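Aldo-keto reductase family 1 member C1 (PDB 1QWK) probably catalyses the NADPH-dependent reduction of aldehyde groups in sugars and related carbonyl compounds, as an aldose reductase-like member of the aldo-keto reductase family. Local coordinates at residues 49-54 against 81-86; 113-118 against 299-304; 133-138 against 148-153; 29-34 against 56-61. All blocks are in the same frame, centred on the assembly; numbering follows the deposited sequence.

Contact 1 (49-54 against 81-86)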
loop_
_atom_site.group_PDB
_atom_site.type_symbol
_atom_site.label_atom_id
_atom_site.label_comp_id
_atom_site.label_asym_id
_atom_site.label_seq_id
_atom_site.Cartn_x
_atom_site.Cartn_y
_atom_site.Cartn_z
ATOM N N ALA A 49 -0.294 6.914 -6.511
ATOM C CA ALA A 49 -1.078 7.960 -5.865
ATOM C C ALA A 49 -0.855 9.263 -6.608
ATOM O O ALA A 49 0.241 9.513 -7.111
ATOM C CB ALA A 49 -0.650 8.112 -4.408
ATOM N N SER A 50 -1.884 10.097 -6.679
ATOM C CA SER A 50 -1.745 11.363 -7.379
ATOM C C SER A 50 -0.602 12.191 -6.791
ATOM O O SER A 50 0.128 12.856 -7.526
ATOM C CB SER A 50 -3.053 12.163 -7.323
ATOM O OG SER A 50 -3.355 12.573 -6.003
ATOM N N VAL A 51 -0.425 12.129 -5.474
ATOM C CA VAL A 51 0.620 12.914 -4.824
ATOM C C VAL A 51 2.060 12.494 -5.153
ATOM O O VAL A 51 2.993 13.281 -4.976
ATOM C CB VAL A 51 0.431 12.916 -3.280
ATOM C CG1 VAL A 51 0.892 11.597 -2.687
ATOM C CG2 VAL A 51 1.171 14.097 -2.665
ATOM N N TYR A 52 2.249 11.267 -5.631
ATOM C CA TYR A 52 3.598 10.801 -5.973
ATOM C C TYR A 52 4.124 11.475 -7.235
ATOM O O TYR A 52 5.329 11.481 -7.488
ATOM C CB TYR A 52 3.632 9.288 -6.213
ATOM C CG TYR A 52 3.157 8.421 -5.069
ATOM C CD1 TYR A 52 3.150 8.892 -3.756
ATOM C CD2 TYR A 52 2.715 7.121 -5.306
ATOM C CE1 TYR A 52 2.704 8.086 -2.707
ATOM C CE2 TYR A 52 2.272 6.309 -4.271
ATOM C CZ TYR A 52 2.264 6.798 -2.975
ATOM O OH TYR A 52 1.774 5.998 -1.967
ATOM N N GLN A 53 3.214 12.019 -8.033
ATOM C CA GLN A 53 3.575 12.685 -9.281
ATOM C C GLN A 53 4.266 11.720 -10.248
ATOM O O GLN A 53 5.116 12.129 -11.042
ATOM C CB GLN A 53 4.503 13.876 -9.010
ATOM C CG GLN A 53 4.048 14.829 -7.902
ATOM C CD GLN A 53 2.614 15.296 -8.063
ATOM O OE1 GLN A 53 2.088 15.366 -9.175
ATOM N NE2 GLN A 53 1.976 15.633 -6.946
ATOM N N ASN A 54 3.912 10.439 -10.180
ATOM C CA ASN A 54 4.517 9.459 -11.077
ATOM C C ASN A 54 3.484 8.686 -11.894
ATOM O O ASN A 54 3.826 7.711 -12.563
ATOM C CB ASN A 54 5.396 8.473 -10.295
ATOM C CG ASN A 54 4.609 7.640 -9.299
ATOM O OD1 ASN A 54 3.389 7.575 -9.362
ATOM N ND2 ASN A 54 5.318 6.986 -8.379
ATOM N N LYS A 81 -4.636 6.754 -5.524
ATOM C CA LYS A 81 -5.249 7.401 -4.373
ATOM C C LYS A 81 -5.438 8.900 -4.519
ATOM O O LYS A 81 -4.596 9.592 -5.102
ATOM C CB LYS A 81 -4.387 7.132 -3.136
ATOM C CG LYS A 81 -3.816 5.725 -3.049
ATOM C CD LYS A 81 -3.022 5.541 -1.761
ATOM C CE LYS A 81 -2.132 4.308 -1.827
ATOM N NZ LYS A 81 -1.021 4.505 -2.817
ATOM N N ALA A 82 -6.538 9.400 -3.969
ATOM C CA ALA A 82 -6.833 10.832 -4.015
ATOM C C ALA A 82 -6.111 11.517 -2.861
ATOM O O ALA A 82 -6.139 11.028 -1.734
ATOM C CB ALA A 82 -8.345 11.053 -3.893
ATOM N N TRP A 83 -5.455 12.640 -3.144
ATOM C CA TRP A 83 -4.729 13.380 -2.115
ATOM C C TRP A 83 -5.691 14.273 -1.319
ATOM O O TRP A 83 -6.870 14.387 -1.658
ATOM C CB TRP A 83 -3.609 14.215 -2.749
ATOM C CG TRP A 83 -2.646 14.776 -1.753
ATOM C CD1 TRP A 83 -2.197 16.063 -1.686
ATOM C CD2 TRP A 83 -2.034 14.082 -0.654
ATOM N NE1 TRP A 83 -1.351 16.216 -0.613
ATOM C CE2 TRP A 83 -1.231 15.018 0.037
ATOM C CE3 TRP A 83 -2.088 12.760 -0.187
ATOM C CZ2 TRP A 83 -0.486 14.675 1.177
ATOM C CZ3 TRP A 83 -1.347 12.418 0.946
ATOM C CH2 TRP A 83 -0.557 13.375 1.614
ATOM N N THR A 84 -5.183 14.909 -0.266
ATOM C CA THR A 84 -6.005 15.738 0.617
ATOM C C THR A 84 -6.882 16.829 -0.006
ATOM O O THR A 84 -7.995 17.063 0.463
ATOM C CB THR A 84 -5.131 16.364 1.732
ATOM O OG1 THR A 84 -4.055 17.112 1.152
ATOM C CG2 THR A 84 -4.556 15.271 2.624
ATOM N N HIS A 85 -6.396 17.490 -1.050
ATOM C CA HIS A 85 -7.175 18.545 -1.685
ATOM C C HIS A 85 -8.261 17.971 -2.597
ATOM O O HIS A 85 -9.237 18.649 -2.920
ATOM C CB HIS A 85 -6.258 19.481 -2.482
ATOM C CG HIS A 85 -5.547 18.814 -3.618
ATOM N ND1 HIS A 85 -4.744 17.708 -3.447
ATOM C CD2 HIS A 85 -5.511 19.103 -4.941
ATOM C CE1 HIS A 85 -4.242 17.344 -4.614
ATOM N NE2 HIS A 85 -4.692 18.175 -5.537
ATOM N N GLU A 86 -8.101 16.716 -2.999
ATOM C CA GLU A 86 -9.074 16.073 -3.865
ATOM C C GLU A 86 -10.221 15.470 -3.052
ATOM O O GLU A 86 -11.251 15.084 -3.603
ATOM C CB GLU A 86 -8.370 15.010 -4.718
ATOM C CG GLU A 86 -7.210 15.605 -5.515
ATOM C CD GLU A 86 -6.415 14.583 -6.315
ATOM O OE1 GLU A 86 -5.939 13.588 -5.729
ATOM O OE2 GLU A 86 -6.255 14.795 -7.537
#
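Ala49 and Lys81 bring their backbones together, CA to CA 4.5 Å, and Ser50 N, in the 3-10 turn 50-52, gives a nearly straight hydrogen bond of 3.2 Å to Lys81 O. Ser50 is short enough to use its hydroxyl here as well: OG donates to Glu86 OE1 at 2.8 Å, from the syn side and 34° out of the carboxylate plane. The anti lone pair of that OE1 takes the backbone N-H of Trp83, so a single glutamate oxygen ties the turn to the chain beyond strand 77-82. The two segments lie at the C-terminal ends of parallel strands in a TIM barrel, where aldo-keto reductases hold their active site; Tyr52 is the predicted proton donor and Lys81 is predicted to lower its pKa. Lys81 NZ, carried round by a bend at chi4 (69°), meets Tyr52 OH in a weak 3.3 Å hydrogen bond, while Asp47 gives it a salt bridge and Thr48 O a further bond. Ala49 CB, a single methyl, lies over the centre of the Tyr52 ring. Branched Val51 sets CG2 over the five-membered ring of Trp83, 3.7 Å from its centroid and 8° off the normal, a CH-pi contact; Thr84 OG1 lies on the opposite face.

Contact 2 (113-118 against 299-304)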
loop_
_atom_site.group_PDB
_atom_site.type_symbol
_atom_site.label_atom_id
_atom_site.label_comp_id
_atom_site.label_asym_id
_atom_site.label_seq_id
_atom_site.Cartn_x
_atom_site.Cartn_y
_atom_site.Cartn_z
ATOM N N ALA A 113 -8.973 6.849 -0.645
ATOM C CA ALA A 113 -8.804 8.181 -0.080
ATOM C C ALA A 113 -7.429 7.977 0.583
ATOM O O ALA A 113 -7.289 7.128 1.460
ATOM C CB ALA A 113 -9.879 8.453 0.982
ATOM N N HIS A 114 -6.418 8.730 0.157
ATOM C CA HIS A 114 -5.056 8.573 0.681
ATOM C C HIS A 114 -4.977 8.863 2.173
ATOM O O HIS A 114 -4.131 8.319 2.880
ATOM C CB HIS A 114 -4.109 9.509 -0.070
ATOM C CG HIS A 114 -2.696 9.027 -0.159
ATOM N ND1 HIS A 114 -2.084 8.297 0.837
ATOM C CD2 HIS A 114 -1.755 9.222 -1.113
ATOM C CE1 HIS A 114 -0.826 8.065 0.503
ATOM N NE2 HIS A 114 -0.602 8.615 -0.677
ATOM N N MET A 115 -5.870 9.731 2.632
ATOM C CA MET A 115 -5.956 10.128 4.038
ATOM C C MET A 115 -7.427 10.406 4.327
ATOM O O MET A 115 -8.254 10.427 3.417
ATOM C CB MET A 115 -5.182 11.430 4.289
ATOM C CG MET A 115 -3.689 11.394 3.982
ATOM S SD MET A 115 -2.745 10.523 5.262
ATOM C CE MET A 115 -1.322 9.977 4.296
ATOM N N PRO A 116 -7.774 10.601 5.604
ATOM C CA PRO A 116 -9.164 10.894 5.969
ATOM C C PRO A 116 -9.374 12.401 6.146
ATOM O O PRO A 116 -10.508 12.871 6.262
ATOM C CB PRO A 116 -9.330 10.146 7.286
ATOM C CG PRO A 116 -7.977 10.321 7.913
ATOM C CD PRO A 116 -7.027 10.067 6.763
ATOM N N ALA A 117 -8.271 13.148 6.143
ATOM C CA ALA A 117 -8.290 14.597 6.359
ATOM C C ALA A 117 -8.122 15.482 5.125
ATOM O O ALA A 117 -7.083 15.447 4.468
ATOM C CB ALA A 117 -7.223 14.952 7.382
ATOM N N ALA A 118 -9.138 16.294 4.835
ATOM C CA ALA A 118 -9.107 17.189 3.682
ATOM C C ALA A 118 -8.364 18.497 3.973
ATOM O O ALA A 118 -8.421 19.028 5.081
ATOM C CB ALA A 118 -10.536 17.494 3.220
ATOM N N PHE A 299 5.189 5.697 10.430
ATOM C CA PHE A 299 4.629 6.774 9.621
ATOM C C PHE A 299 3.522 7.483 10.389
ATOM O O PHE A 299 2.358 7.085 10.353
ATOM C CB PHE A 299 4.102 6.191 8.312
ATOM C CG PHE A 299 5.185 5.659 7.418
ATOM C CD1 PHE A 299 5.796 6.483 6.481
ATOM C CD2 PHE A 299 5.620 4.344 7.536
ATOM C CE1 PHE A 299 6.828 6.006 5.669
ATOM C CE2 PHE A 299 6.651 3.856 6.729
ATOM C CZ PHE A 299 7.256 4.689 5.795
ATOM N N LEU A 300 3.904 8.551 11.076
ATOM C CA LEU A 300 2.981 9.319 11.894
ATOM C C LEU A 300 2.023 10.229 11.123
ATOM O O LEU A 300 1.021 10.671 11.682
ATOM C CB LEU A 300 3.781 10.157 12.895
ATOM C CG LEU A 300 4.835 9.385 13.697
ATOM C CD1 LEU A 300 5.592 10.344 14.602
ATOM C CD2 LEU A 300 4.165 8.293 14.509
ATOM N N GLN A 301 2.325 10.506 9.856
ATOM C CA GLN A 301 1.481 11.383 9.044
ATOM C C GLN A 301 1.075 12.579 9.918
ATOM O O GLN A 301 -0.098 12.964 9.952
ATOM C CB GLN A 301 0.219 10.636 8.574
ATOM C CG GLN A 301 0.480 9.258 7.963
ATOM C CD GLN A 301 1.283 9.314 6.666
ATOM O OE1 GLN A 301 1.627 10.391 6.176
ATOM N NE2 GLN A 301 1.583 8.142 6.104
ATOM N N ASP A 302 2.052 13.165 10.615
ATOM C CA ASP A 302 1.788 14.271 11.540
ATOM C C ASP A 302 1.280 15.589 10.968
ATOM O O ASP A 302 0.920 16.488 11.728
ATOM C CB ASP A 302 3.001 14.531 12.450
ATOM C CG ASP A 302 4.255 14.895 11.686
ATOM O OD1 ASP A 302 4.151 15.497 10.602
ATOM O OD2 ASP A 302 5.356 14.594 12.195
ATOM N N PHE A 303 1.231 15.709 9.646
ATOM C CA PHE A 303 0.691 16.922 9.051
ATOM C C PHE A 303 -0.809 16.978 9.369
ATOM O O PHE A 303 -1.440 18.026 9.230
ATOM C CB PHE A 303 0.918 16.931 7.533
ATOM C CG PHE A 303 0.250 15.795 6.805
ATOM C CD1 PHE A 303 -1.086 15.879 6.425
ATOM C CD2 PHE A 303 0.964 14.643 6.487
ATOM C CE1 PHE A 303 -1.703 14.830 5.744
ATOM C CE2 PHE A 303 0.355 13.586 5.806
ATOM C CZ PHE A 303 -0.978 13.682 5.432
ATOM N N MET A 304 -1.378 15.851 9.797
ATOM C CA MET A 304 -2.797 15.794 10.148
ATOM C C MET A 304 -3.066 16.324 11.554
ATOM O O MET A 304 -4.215 16.498 11.937
ATOM C CB MET A 304 -3.340 14.360 10.076
ATOM C CG MET A 304 -3.555 13.803 8.672
ATOM S SD MET A 304 -4.639 12.334 8.671
ATOM C CE MET A 304 -3.599 11.110 9.483
#
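A Met-aromatic contact between Met115 and Phe303 joins the loop that follows barrel strand 110-113 to the C-terminal loop of the chain. Met115 SD lies 3.6 Å from Phe303 CZ and approaches the ring obliquely, 71° off its normal, while CG sits at the ring edge in plane, 3.8 Å from the same CZ. The bend at chi2 (-76°) turns SD aside from a straight course, and the terminal CE lies against the amide of Gln301, 3.5 Å from OE1; the two side chains cross at about a right angle. Methionine suits this place, since its flexible, polarisable chain can follow both a ring and an amide. In aldo-keto reductases the C-terminal loop commonly closes over the mouth of the TIM barrel and shapes the substrate pocket, and His114, next to Met115, is a predicted substrate-binding residue. Gln301 is itself held, its NE2 hydrogen-bonded to Tyr201 OH. On Pro116 and Ala117, Met304 supplies a second sulfur: its SD packs on Pro116 CD at 3.8 Å and on Ala117 CB at 3.9 Å. The rigid proline ring and the small alanine together offer a low apolar surface on which that thioether rests, and Trp155 packs against Pro116 as well.

Contact 3 (133-138 against 148-153)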
loop_
_atom_site.group_PDB
_atom_site.type_symbol
_atom_site.label_atom_id
_atom_site.label_comp_id
_atom_site.label_asym_id
_atom_site.label_seq_id
_atom_site.Cartn_x
_atom_site.Cartn_y
_atom_site.Cartn_z
ATOM N N ASP A 133 -18.911 12.628 4.332
ATOM C CA ASP A 133 -19.043 13.388 3.094
ATOM C C ASP A 133 -18.001 12.947 2.077
ATOM O O ASP A 133 -18.262 12.922 0.869
ATOM C CB ASP A 133 -18.913 14.890 3.366
ATOM C CG ASP A 133 -20.108 15.449 4.120
ATOM O OD1 ASP A 133 -21.192 14.822 4.074
ATOM O OD2 ASP A 133 -19.973 16.524 4.742
ATOM N N VAL A 134 -16.818 12.595 2.572
ATOM C CA VAL A 134 -15.738 12.130 1.710
ATOM C C VAL A 134 -16.155 10.804 1.085
ATOM O O VAL A 134 -16.034 10.605 -0.128
ATOM C CB VAL A 134 -14.427 11.909 2.507
ATOM C CG1 VAL A 134 -13.357 11.287 1.604
ATOM C CG2 VAL A 134 -13.930 13.228 3.064
ATOM N N TRP A 135 -16.659 9.892 1.908
ATOM C CA TRP A 135 -17.060 8.598 1.375
ATOM C C TRP A 135 -18.189 8.680 0.342
ATOM O O TRP A 135 -18.223 7.889 -0.603
ATOM C CB TRP A 135 -17.459 7.643 2.498
ATOM C CG TRP A 135 -17.584 6.248 1.999
ATOM C CD1 TRP A 135 -18.714 5.493 1.948
ATOM C CD2 TRP A 135 -16.547 5.471 1.387
ATOM N NE1 TRP A 135 -18.451 4.290 1.334
ATOM C CE2 TRP A 135 -17.128 4.251 0.979
ATOM C CE3 TRP A 135 -15.182 5.692 1.138
ATOM C CZ2 TRP A 135 -16.393 3.248 0.336
ATOM C CZ3 TRP A 135 -14.450 4.693 0.496
ATOM C CH2 TRP A 135 -15.060 3.489 0.103
ATOM N N ARG A 136 -19.113 9.623 0.509
ATOM C CA ARG A 136 -20.196 9.745 -0.458
ATOM C C ARG A 136 -19.633 10.002 -1.860
ATOM O O ARG A 136 -20.201 9.546 -2.854
ATOM C CB ARG A 136 -21.165 10.867 -0.058
ATOM C CG ARG A 136 -21.804 10.678 1.313
ATOM C CD ARG A 136 -22.967 11.641 1.521
ATOM N NE ARG A 136 -24.149 11.186 0.801
ATOM C CZ ARG A 136 -25.051 10.344 1.299
ATOM N NH1 ARG A 136 -24.921 9.873 2.533
ATOM N NH2 ARG A 136 -26.066 9.945 0.550
ATOM N N GLN A 137 -18.516 10.720 -1.951
ATOM C CA GLN A 137 -17.926 10.975 -3.265
ATOM C C GLN A 137 -17.328 9.698 -3.856
ATOM O O GLN A 137 -17.339 9.499 -5.073
ATOM C CB GLN A 137 -16.845 12.058 -3.185
ATOM C CG GLN A 137 -17.357 13.432 -2.781
ATOM C CD GLN A 137 -16.334 14.517 -3.028
ATOM O OE1 GLN A 137 -16.083 14.897 -4.174
ATOM N NE2 GLN A 137 -15.718 15.006 -1.958
ATOM N N PHE A 138 -16.804 8.832 -2.994
ATOM C CA PHE A 138 -16.227 7.576 -3.458
ATOM C C PHE A 138 -17.336 6.661 -3.954
ATOM O O PHE A 138 -17.181 5.955 -4.954
ATOM C CB PHE A 138 -15.409 6.921 -2.334
ATOM C CG PHE A 138 -14.007 7.459 -2.235
ATOM C CD1 PHE A 138 -12.979 6.891 -2.989
ATOM C CD2 PHE A 138 -13.735 8.605 -1.485
ATOM C CE1 PHE A 138 -11.709 7.456 -3.005
ATOM C CE2 PHE A 138 -12.466 9.177 -1.498
ATOM C CZ PHE A 138 -11.447 8.604 -2.263
ATOM N N LYS A 148 -13.256 0.194 -10.132
ATOM C CA LYS A 148 -13.871 -1.120 -9.937
ATOM C C LYS A 148 -14.047 -1.480 -8.465
ATOM O O LYS A 148 -14.731 -2.449 -8.136
ATOM C CB LYS A 148 -13.044 -2.210 -10.628
ATOM C CG LYS A 148 -12.904 -2.026 -12.136
ATOM C CD LYS A 148 -14.244 -2.112 -12.845
ATOM C CE LYS A 148 -14.068 -2.098 -14.358
ATOM N NZ LYS A 148 -15.372 -2.202 -15.073
ATOM N N ALA A 149 -13.428 -0.694 -7.593
ATOM C CA ALA A 149 -13.500 -0.898 -6.151
ATOM C C ALA A 149 -13.018 0.390 -5.490
ATOM O O ALA A 149 -12.247 1.148 -6.086
ATOM C CB ALA A 149 -12.605 -2.076 -5.731
ATOM N N VAL A 150 -13.469 0.642 -4.266
ATOM C CA VAL A 150 -13.072 1.848 -3.555
ATOM C C VAL A 150 -12.676 1.533 -2.121
ATOM O O VAL A 150 -13.121 0.539 -1.544
ATOM C CB VAL A 150 -14.203 2.914 -3.553
ATOM C CG1 VAL A 150 -14.300 3.568 -4.935
ATOM C CG2 VAL A 150 -15.531 2.279 -3.178
ATOM N N GLY A 151 -11.834 2.383 -1.548
ATOM C CA GLY A 151 -11.381 2.154 -0.191
ATOM C C GLY A 151 -10.709 3.353 0.435
ATOM O O GLY A 151 -10.778 4.468 -0.081
ATOM N N VAL A 152 -10.036 3.105 1.551
ATOM C CA VAL A 152 -9.384 4.163 2.298
ATOM C C VAL A 152 -7.972 3.795 2.742
ATOM O O VAL A 152 -7.582 2.624 2.731
ATOM C CB VAL A 152 -10.216 4.495 3.546
ATOM C CG1 VAL A 152 -11.657 4.821 3.137
ATOM C CG2 VAL A 152 -10.204 3.298 4.499
ATOM N N SER A 153 -7.207 4.808 3.137
ATOM C CA SER A 153 -5.848 4.597 3.613
ATOM C C SER A 153 -5.599 5.522 4.795
ATOM O O SER A 153 -5.980 6.688 4.772
ATOM C CB SER A 153 -4.832 4.889 2.505
ATOM O OG SER A 153 -3.517 4.532 2.922
#
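Trp135 pushes the six-membered end of its indole from the helix onto strand 150-153, where it fits between two valine bumps. Val150 CG2 touches Trp135 CH2 at 3.5 Å, and Val152 CG1 meets Trp135 CZ3 at 3.8 Å. Both methyls approach obliquely. The hollow between them lies at Gly151, which has no side chain to fill it, so that main chain forms its floor: Val150 C and Gly151 N lie at the indole edge in the ring plane, and Gly151 O stands 3.7 Å from Trp135 CZ3. Trp135 CG lies anti to the backbone N (chi1 -168°), which starts the indole on its way across to the strand. Three residues on, Phe138 fills the neighbouring space. Its CB rests over one indole face, offset toward the rim, and its ring presents an edge to Val150 CG1, 4.1 Å from Phe138 CD1. That same methyl also packs on Phe138 O at 3.7 Å. Val150 is therefore the bump held between both aromatics, and its two branches suit the task by serving one each. Helix 131-143 lies outside the barrel wall in the beta-alpha-beta crossover from strand 110-113 to strand 150-153; the local axes pass 9.4 Å apart at 144°. Trp135 NE1 is hydrogen-bonded to Thr169 O, which satisfies the polar atom of this buried ring. What remains across the interface is almost purely apolar, so the helix is held to the strand by shape and the burial of hydrocarbon rather than by directed bonds.

Contact 4 (29-34 against 56-61)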
loop_
_atom_site.group_PDB
_atom_site.type_symbol
_atom_site.label_atom_id
_atom_site.label_comp_id
_atom_site.label_asym_id
_atom_site.label_seq_id
_atom_site.Cartn_x
_atom_site.Cartn_y
_atom_site.Cartn_z
ATOM N N ALA A 29 11.309 8.501 -13.694
ATOM C CA ALA A 29 12.285 7.742 -14.471
ATOM C C ALA A 29 12.518 6.343 -13.899
ATOM O O ALA A 29 12.581 5.361 -14.642
ATOM C CB ALA A 29 13.603 8.506 -14.534
ATOM N N GLU A 30 12.645 6.257 -12.579
ATOM C CA GLU A 30 12.873 4.979 -11.912
ATOM C C GLU A 30 11.648 4.067 -11.975
ATOM O O GLU A 30 11.778 2.846 -12.104
ATOM C CB GLU A 30 13.233 5.205 -10.439
ATOM C CG GLU A 30 14.472 6.051 -10.200
ATOM C CD GLU A 30 14.686 6.359 -8.727
ATOM O OE1 GLU A 30 13.781 6.960 -8.106
ATOM O OE2 GLU A 30 15.755 6.002 -8.189
ATOM N N VAL A 31 10.460 4.658 -11.892
ATOM C CA VAL A 31 9.237 3.867 -11.893
ATOM C C VAL A 31 8.966 3.118 -13.192
ATOM O O VAL A 31 8.424 2.015 -13.170
ATOM C CB VAL A 31 8.001 4.729 -11.545
ATOM C CG1 VAL A 31 7.563 5.547 -12.749
ATOM C CG2 VAL A 31 6.877 3.829 -11.057
ATOM N N ILE A 32 9.343 3.699 -14.324
ATOM C CA ILE A 32 9.115 3.016 -15.589
ATOM C C ILE A 32 9.862 1.686 -15.607
ATOM O O ILE A 32 9.279 0.640 -15.902
ATOM C CB ILE A 32 9.565 3.876 -16.781
ATOM C CG1 ILE A 32 8.665 5.110 -16.891
ATOM C CG2 ILE A 32 9.510 3.057 -18.064
ATOM C CD1 ILE A 32 9.107 6.107 -17.951
ATOM N N THR A 33 11.152 1.726 -15.282
ATOM C CA THR A 33 11.971 0.516 -15.252
ATOM C C THR A 33 11.466 -0.447 -14.179
ATOM O O THR A 33 11.458 -1.662 -14.374
ATOM C CB THR A 33 13.446 0.848 -14.944
ATOM O OG1 THR A 33 13.947 1.762 -15.928
ATOM C CG2 THR A 33 14.290 -0.418 -14.961
ATOM N N ALA A 34 11.047 0.106 -13.045
ATOM C CA ALA A 34 10.545 -0.702 -11.942
ATOM C C ALA A 34 9.254 -1.430 -12.313
ATOM O O ALA A 34 9.102 -2.618 -12.035
ATOM C CB ALA A 34 10.315 0.179 -10.712
ATOM N N GLU A 56 1.889 9.641 -14.590
ATOM C CA GLU A 56 2.133 9.796 -16.020
ATOM C C GLU A 56 3.180 8.782 -16.493
ATOM O O GLU A 56 3.026 8.153 -17.544
ATOM C CB GLU A 56 2.591 11.225 -16.314
ATOM C CG GLU A 56 2.594 11.602 -17.786
ATOM C CD GLU A 56 2.866 13.084 -17.997
ATOM O OE1 GLU A 56 2.037 13.909 -17.556
ATOM O OE2 GLU A 56 3.909 13.423 -18.594
ATOM N N ALA A 57 4.236 8.616 -15.705
ATOM C CA ALA A 57 5.299 7.676 -16.034
ATOM C C ALA A 57 4.762 6.246 -16.012
ATOM O O ALA A 57 5.093 5.433 -16.877
ATOM C CB ALA A 57 6.450 7.821 -15.047
ATOM N N ILE A 58 3.928 5.940 -15.021
ATOM C CA ILE A 58 3.351 4.607 -14.915
ATOM C C ILE A 58 2.463 4.338 -16.126
ATOM O O ILE A 58 2.421 3.218 -16.638
ATOM C CB ILE A 58 2.534 4.455 -13.612
ATOM C CG1 ILE A 58 3.477 4.548 -12.408
ATOM C CG2 ILE A 58 1.783 3.127 -13.611
ATOM C CD1 ILE A 58 2.788 4.487 -11.058
ATOM N N GLY A 59 1.767 5.372 -16.588
ATOM C CA GLY A 59 0.906 5.225 -17.748
ATOM C C GLY A 59 1.738 4.855 -18.960
ATOM O O GLY A 59 1.338 4.026 -19.780
ATOM N N THR A 60 2.911 5.469 -19.067
ATOM C CA THR A 60 3.813 5.194 -20.178
ATOM C C THR A 60 4.328 3.761 -20.070
ATOM O O THR A 60 4.402 3.039 -21.064
ATOM C CB THR A 60 5.000 6.183 -20.182
ATOM O OG1 THR A 60 4.506 7.512 -20.390
ATOM C CG2 THR A 60 5.990 5.842 -21.293
ATOM N N ALA A 61 4.671 3.347 -18.854
ATOM C CA ALA A 61 5.166 1.997 -18.627
ATOM C C ALA A 61 4.123 0.963 -19.040
ATOM O O ALA A 61 4.435 -0.015 -19.721
ATOM C CB ALA A 61 5.534 1.814 -17.155
#
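Val31 and Ala57 meet methyl to methyl, CG1 to CB at 3.4 Å, tighter than an ordinary carbon contact. Several more contacts are of this apolar kind. The other branch of Val31, CG2, which is anti to the backbone N, packs on Ile58 CG1 at 3.7 Å, with the two side chains at about a right angle. Ile32 meets both alanines of the facing helix: its CG1 is 4.0 Å from Ala57 CB, and its CG2 is 4.3 Å from Ala61 CB. A second kind sets side chain against main chain. Ile32 CG1 touches Ala57 O at 3.6 Å, an oxygen already engaged by Ala61 N within its own helix, and Ala61 CB rests 4.1 Å from Ile32 CA. Alanine suits both positions, because Ala57 and Ala61 stand about one turn apart and their single methyls let the larger Val31 and Ile32 come close to the backbone. The segment axes consequently approach to 8.5 Å and cross at -30°, pointing much the same way. Helices 28-41 and 55-68 flank strand 45-47 in sequence, and such close, roughly parallel packing of consecutive helices is what the outer layer of a TIM barrel displays.

How the contacts relate
Contacts 1, 2 and 3 form a connected group around strands 77-82, 110-113 and 150-153, their centres 12 to 15 Å apart; contact 4 belongs to the helical outside, about 16 Å from contact 1 and 26 Å from the other two, centre to centre. Along the chain contacts 4 and 1 interlock, their segments alternating, whereas contact 3 is nested inside the long loop closed by contact 2. Probable backbone hydrogen bonds join the neighbours at the end of strand 110-113: Ala82 O with His114 N, Gly151 O with Ala113 N. The predicted catalytic and substrate-binding residues thus stand where neighbouring barrel strands end, with helices packed outside and the C-terminal loop brought in by contact 2.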